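Long-range contacts in hydrogenase 2 maturation peptidase (Thaumarchaeota archaeon SCGC AB-539-E09, PDB 5TTX), which probably cleaves the C-terminal extension of the large subunit of a [NiFe] hydrogenase during maturation: residues G14-R18 against D46-A50; I65-E71 against T124-P130. The contacts are given in a common frame with arbitrary orientation. Residue numbers count along the deposited sequence, not the author numbering.

Contact 1: G14-R18 against D46-A50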
loop_
_atom_site.group_PDB
_atom_site.type_symbol
_atom_site.label_atom_id
_atom_site.label_comp_id
_atom_site.label_asym_id
_atom_site.label_seq_id
_atom_site.Cartn_x
_atom_site.Cartn_y
_atom_site.Cartn_z
ATOM N N GLY A 14 9.098 -32.709 -27.089
ATOM C CA GLY A 14 10.071 -32.561 -28.152
ATOM C C GLY A 14 9.794 -31.309 -28.962
ATOM O O GLY A 14 8.684 -31.113 -29.462
ATOM N N VAL A 15 10.802 -30.457 -29.081
ATOM C CA VAL A 15 10.646 -29.155 -29.712
ATOM C C VAL A 15 11.602 -29.069 -30.893
ATOM O O VAL A 15 12.804 -29.321 -30.738
ATOM C CB VAL A 15 10.920 -28.006 -28.724
ATOM C CG1 VAL A 15 10.741 -26.686 -29.401
ATOM C CG2 VAL A 15 10.015 -28.103 -27.519
ATOM N N GLY A 16 11.076 -28.687 -32.046
ATOM C CA GLY A 16 11.897 -28.398 -33.210
ATOM C C GLY A 16 11.144 -28.729 -34.485
ATOM O O GLY A 16 10.010 -29.194 -34.468
ATOM N N ASN A 17 11.815 -28.494 -35.602
ATOM C CA ASN A 17 11.232 -28.648 -36.934
ATOM C C ASN A 17 11.782 -29.914 -37.597
ATOM O O ASN A 17 12.954 -29.944 -37.995
ATOM C CB ASN A 17 11.555 -27.425 -37.775
ATOM C CG ASN A 17 10.775 -27.379 -39.086
ATOM O OD1 ASN A 17 10.272 -28.391 -39.584
ATOM N ND2 ASN A 17 10.682 -26.188 -39.653
ATOM N N ARG A 18 10.923 -30.935 -37.749
ATOM C CA ARG A 18 11.290 -32.203 -38.395
ATOM C C ARG A 18 11.819 -32.040 -39.812
ATOM O O ARG A 18 12.492 -32.948 -40.305
ATOM C CB ARG A 18 10.091 -33.145 -38.482
ATOM C CG ARG A 18 9.776 -33.871 -37.208
ATOM C CD ARG A 18 8.513 -34.655 -37.358
ATOM N NE ARG A 18 7.984 -35.100 -36.057
ATOM C CZ ARG A 18 8.315 -36.256 -35.483
ATOM N NH1 ARG A 18 9.178 -37.076 -36.080
ATOM N NH2 ARG A 18 7.770 -36.615 -34.328
ATOM N N ASP A 46 4.911 -34.392 -29.081
ATOM C CA ASP A 46 5.667 -33.780 -30.172
ATOM C C ASP A 46 5.121 -32.370 -30.378
ATOM O O ASP A 46 4.101 -32.169 -31.042
ATOM C CB ASP A 46 5.545 -34.648 -31.421
ATOM C CG ASP A 46 6.144 -34.008 -32.656
ATOM O OD1 ASP A 46 6.808 -32.950 -32.559
ATOM O OD2 ASP A 46 5.949 -34.588 -33.741
ATOM N N ILE A 47 5.800 -31.389 -29.796
ATOM C CA ILE A 47 5.368 -29.997 -29.890
ATOM C C ILE A 47 5.773 -29.366 -31.223
ATOM O O ILE A 47 5.129 -28.404 -31.674
ATOM C CB ILE A 47 5.947 -29.260 -28.671
ATOM C CG1 ILE A 47 5.419 -29.914 -27.390
ATOM C CG2 ILE A 47 5.620 -27.782 -28.674
ATOM C CD1 ILE A 47 3.929 -29.756 -27.189
ATOM N N GLY A 48 6.814 -29.893 -31.871
ATOM C CA GLY A 48 7.237 -29.348 -33.149
ATOM C C GLY A 48 7.659 -27.895 -33.025
ATOM O O GLY A 48 8.454 -27.525 -32.155
ATOM N N THR A 49 7.097 -27.065 -33.902
ATOM C CA THR A 49 7.309 -25.619 -33.942
ATOM C C THR A 49 6.084 -24.850 -33.481
ATOM O O THR A 49 6.042 -23.624 -33.628
ATOM C CB THR A 49 7.637 -25.167 -35.371
ATOM O OG1 THR A 49 6.602 -25.638 -36.247
ATOM C CG2 THR A 49 8.965 -25.712 -35.828
ATOM N N ALA A 50 5.062 -25.542 -32.992
ATOM C CA ALA A 50 3.788 -24.909 -32.686
ATOM C C ALA A 50 3.721 -24.311 -31.280
ATOM O O ALA A 50 2.723 -23.658 -30.961
ATOM C CB ALA A 50 2.649 -25.928 -32.870
HETATM O O HOH W 1 6.859 -32.273 -35.426
#
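This contact lies at the carboxyl ends of the two parallel strands of a beta-alpha-beta unit, 10-15 and 42-48, connected through helix 25-34. Gly14 pairs with Asp46 at a CA-CA distance of 5.0 Å, but Val15 pairs with Gly48, so Ile47 is the extra residue of a beta bulge. The hydrogen bonds confirm it: Gly14 O accepts from both Ile47 N at 2.9 Å and Gly48 N at 3.3 Å. Val15 turns its side chain sideways; its CG2 lies 4.4 Å from Ile47 CB, and it also packs on Thr100 of the second subunit.

At Gly16 the strand pairing ends. Gly16 N donates to Gly48 O at 2.9 Å, while Gly48 CA approaches Gly16 O at 3.1 Å in a CA-H...O contact. With phi/psi of 149/180, a CB on Gly16 would jam against the carbonyl oxygen of Val15. Gly48, at phi 61, is the second residue of a type II' turn from Ile47 to Ala50 that carries the chain off the sheet.

Asn17 then packs its CB against Thr49 CG2 at 3.7 Å; its backbone N hydrogen-bonds Asp23 OD2, and its side-chain OD1 hydrogen-bonds Leu19 N. The Arg18 side chain, packed on Pro27 and Arg28 of helix 25-34 and salt-bridged to Asp31, also meets Asp46 in a salt bridge: Arg18 NH2 and NE donate to Asp46 OD2 at 2.8 and 3.1 Å, and a water completes the link, accepting from Arg18 NE at 3.1 Å and donating to Asp46 OD1 at 2.9 Å.

Contact 2: I65-E71 against T124-P130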
loop_
_atom_site.group_PDB
_atom_site.type_symbol
_atom_site.label_atom_id
_atom_site.label_comp_id
_atom_site.label_asym_id
_atom_site.label_seq_id
_atom_site.Cartn_x
_atom_site.Cartn_y
_atom_site.Cartn_z
ATOM N N ILE A 65 10.005 -32.069 -19.024
ATOM C CA ILE A 65 11.300 -32.282 -19.663
ATOM C C ILE A 65 11.180 -31.793 -21.097
ATOM O O ILE A 65 10.327 -32.284 -21.849
ATOM C CB ILE A 65 11.701 -33.766 -19.631
ATOM C CG1 ILE A 65 11.776 -34.258 -18.194
ATOM C CG2 ILE A 65 13.001 -34.032 -20.403
ATOM C CD1 ILE A 65 12.160 -35.749 -18.102
ATOM N N PHE A 66 12.021 -30.828 -21.475
ATOM C CA PHE A 66 12.050 -30.279 -22.829
ATOM C C PHE A 66 13.259 -30.827 -23.562
ATOM O O PHE A 66 14.372 -30.847 -23.013
ATOM C CB PHE A 66 12.139 -28.740 -22.847
ATOM C CG PHE A 66 10.810 -28.059 -22.761
ATOM C CD1 PHE A 66 10.097 -27.759 -23.906
ATOM C CD2 PHE A 66 10.261 -27.719 -21.521
ATOM C CE1 PHE A 66 8.846 -27.141 -23.826
ATOM C CE2 PHE A 66 9.025 -27.088 -21.436
ATOM C CZ PHE A 66 8.313 -26.807 -22.591
ATOM N N LEU A 67 13.045 -31.230 -24.812
ATOM C CA LEU A 67 14.114 -31.696 -25.686
ATOM C C LEU A 67 14.151 -30.818 -26.927
ATOM O O LEU A 67 13.113 -30.589 -27.572
ATOM C CB LEU A 67 13.911 -33.168 -26.058
ATOM C CG LEU A 67 13.898 -34.123 -24.854
ATOM C CD1 LEU A 67 12.720 -35.017 -25.038
ATOM C CD2 LEU A 67 15.147 -34.957 -24.799
ATOM N N ASP A 68 15.339 -30.314 -27.257
ATOM C CA ASP A 68 15.467 -29.453 -28.420
ATOM C C ASP A 68 16.891 -29.543 -28.934
ATOM O O ASP A 68 17.737 -30.250 -28.378
ATOM C CB ASP A 68 15.082 -27.997 -28.094
ATOM C CG ASP A 68 16.014 -27.351 -27.062
ATOM O OD1 ASP A 68 16.846 -28.052 -26.476
ATOM O OD2 ASP A 68 15.917 -26.130 -26.831
ATOM N N SER A 69 17.161 -28.771 -29.973
ATOM C CA SER A 69 18.482 -28.707 -30.581
ATOM C C SER A 69 19.120 -27.369 -30.208
ATOM O O SER A 69 18.466 -26.328 -30.276
ATOM C CB SER A 69 18.365 -28.899 -32.101
ATOM O OG SER A 69 19.606 -28.732 -32.765
ATOM N N VAL A 70 20.376 -27.401 -29.787
ATOM C CA VAL A 70 21.070 -26.211 -29.287
ATOM C C VAL A 70 22.480 -26.175 -29.864
ATOM O O VAL A 70 23.223 -27.152 -29.759
ATOM C CB VAL A 70 21.157 -26.181 -27.739
ATOM C CG1 VAL A 70 19.792 -26.044 -27.103
ATOM C CG2 VAL A 70 21.851 -27.433 -27.212
ATOM N N GLU A 71 22.883 -25.035 -30.406
ATOM C CA GLU A 71 24.276 -24.884 -30.806
ATOM C C GLU A 71 25.122 -24.444 -29.608
ATOM O O GLU A 71 25.048 -23.304 -29.161
ATOM C CB GLU A 71 24.395 -23.920 -31.987
ATOM C CG GLU A 71 23.930 -24.598 -33.297
ATOM C CD GLU A 71 25.028 -25.438 -34.008
ATOM O OE1 GLU A 71 24.933 -25.543 -35.273
ATOM O OE2 GLU A 71 25.972 -25.968 -33.323
ATOM N N THR A 124 13.317 -29.421 -16.706
ATOM C CA THR A 124 14.571 -30.013 -17.164
ATOM C C THR A 124 14.661 -29.817 -18.682
ATOM O O THR A 124 13.666 -29.966 -19.397
ATOM C CB THR A 124 14.664 -31.506 -16.808
ATOM O OG1 THR A 124 14.851 -31.667 -15.403
ATOM C CG2 THR A 124 15.850 -32.209 -17.529
ATOM N N LEU A 125 15.842 -29.449 -19.171
ATOM C CA LEU A 125 16.025 -29.188 -20.594
ATOM C C LEU A 125 17.202 -30.021 -21.063
ATOM O O LEU A 125 18.264 -30.016 -20.430
ATOM C CB LEU A 125 16.262 -27.708 -20.915
ATOM C CG LEU A 125 15.133 -26.732 -20.632
ATOM C CD1 LEU A 125 15.375 -26.023 -19.279
ATOM C CD2 LEU A 125 15.037 -25.748 -21.740
ATOM N N ILE A 126 16.974 -30.780 -22.129
ATOM C CA ILE A 126 17.983 -31.619 -22.743
ATOM C C ILE A 126 18.172 -31.112 -24.165
ATOM O O ILE A 126 17.268 -31.239 -25.011
ATOM C CB ILE A 126 17.571 -33.097 -22.722
ATOM C CG1 ILE A 126 17.550 -33.609 -21.267
ATOM C CG2 ILE A 126 18.489 -33.913 -23.609
ATOM C CD1 ILE A 126 16.800 -34.930 -21.099
ATOM N N GLY A 127 19.327 -30.516 -24.427
ATOM C CA GLY A 127 19.655 -30.006 -25.743
ATOM C C GLY A 127 20.654 -30.930 -26.411
ATOM O O GLY A 127 21.467 -31.575 -25.735
ATOM N N CYS A 128 20.590 -30.977 -27.742
ATOM C CA CYS A 128 21.482 -31.768 -28.575
ATOM C C CYS A 128 22.200 -30.875 -29.580
ATOM O O CYS A 128 21.559 -30.096 -30.289
ATOM C CB CYS A 128 20.699 -32.847 -29.328
ATOM S SG CYS A 128 21.746 -33.792 -30.435
ATOM N N ILE A 129 23.526 -30.965 -29.633
ATOM C CA ILE A 129 24.263 -30.191 -30.630
ATOM C C ILE A 129 24.027 -30.827 -31.992
ATOM O O ILE A 129 24.307 -32.014 -32.155
ATOM C CB ILE A 129 25.757 -30.136 -30.327
ATOM C CG1 ILE A 129 25.980 -29.492 -28.951
ATOM C CG2 ILE A 129 26.505 -29.372 -31.465
ATOM C CD1 ILE A 129 27.447 -29.395 -28.562
ATOM N N PRO A 130 23.517 -30.092 -32.978
ATOM C CA PRO A 130 23.247 -30.689 -34.286
ATOM C C PRO A 130 24.513 -30.847 -35.102
ATOM O O PRO A 130 25.568 -30.270 -34.810
ATOM C CB PRO A 130 22.326 -29.666 -34.950
ATOM C CG PRO A 130 22.900 -28.354 -34.464
ATOM C CD PRO A 130 23.225 -28.644 -32.975
HETATM O O HOH W 2 20.270 -31.341 -32.696
HETATM O O HOH W 3 27.179 -27.915 -34.742
#
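Ile126 is the apolar centre: its CB lies 3.7 Å from Leu67 CD2 and its CD1 4.0 Å from Ile65 CG2. On the opposite sheet face Phe66 CB meets Leu125 CG at 4.2 Å. Strands 65-69 and 124-128 run parallel, with axes 4.6 Å apart at 17°, and their register is unbroken from Ile65-Thr124 to Ser69-Cys128. Five hydrogen bonds zigzag between them, the first from Phe66 N to Thr124 O (2.8 Å), the last from Val70 N to Cys128 O (3.0 Å).

Farther out, Gly127 makes room for Val70, whose CG2 is 3.7 Å from Gly127 CA; an ideal CB there would clash with it. Asp68, on the same face as Phe66, directs its carboxylate to Arg98 of the second subunit in a salt bridge. At the polar edge a water links Ser69 OG (2.7 Å) to Cys128 O (3.0 Å), and Glu71 OE1 lies 3.6 Å from Pro130 CG.

The pair is interior to a mixed five-stranded alpha/beta sheet, between parallel strand 10-15 and antiparallel strand 79-83. Helices 141-158 and 25-34 pack on the face of Leu67 and Cys128, whereas Met99 and Arg98 of the second subunit meet Phe66 and Leu125.

Contacts 1 and 2 follow one another along the chain and join in one sheet, their centres about 12 Å apart. Strand 10-15 of contact 1 borders strand 63-69 of contact 2: Val15 N probably hydrogen-bonds Leu67 O at 2.8 Å, and Val15 CG2 packs on Phe66 CD1 at 3.6 Å. Both contacts touch the second subunit. They also converge on the loop before helix 25-34, since Asp23 bonds to Asn17 N and touches Ser69. Neither contact contains a metal ion, but in HybD, a homologous protease, the metal site lies near the carboxyl ends of the strands, so these strand ends probably border the equivalent site.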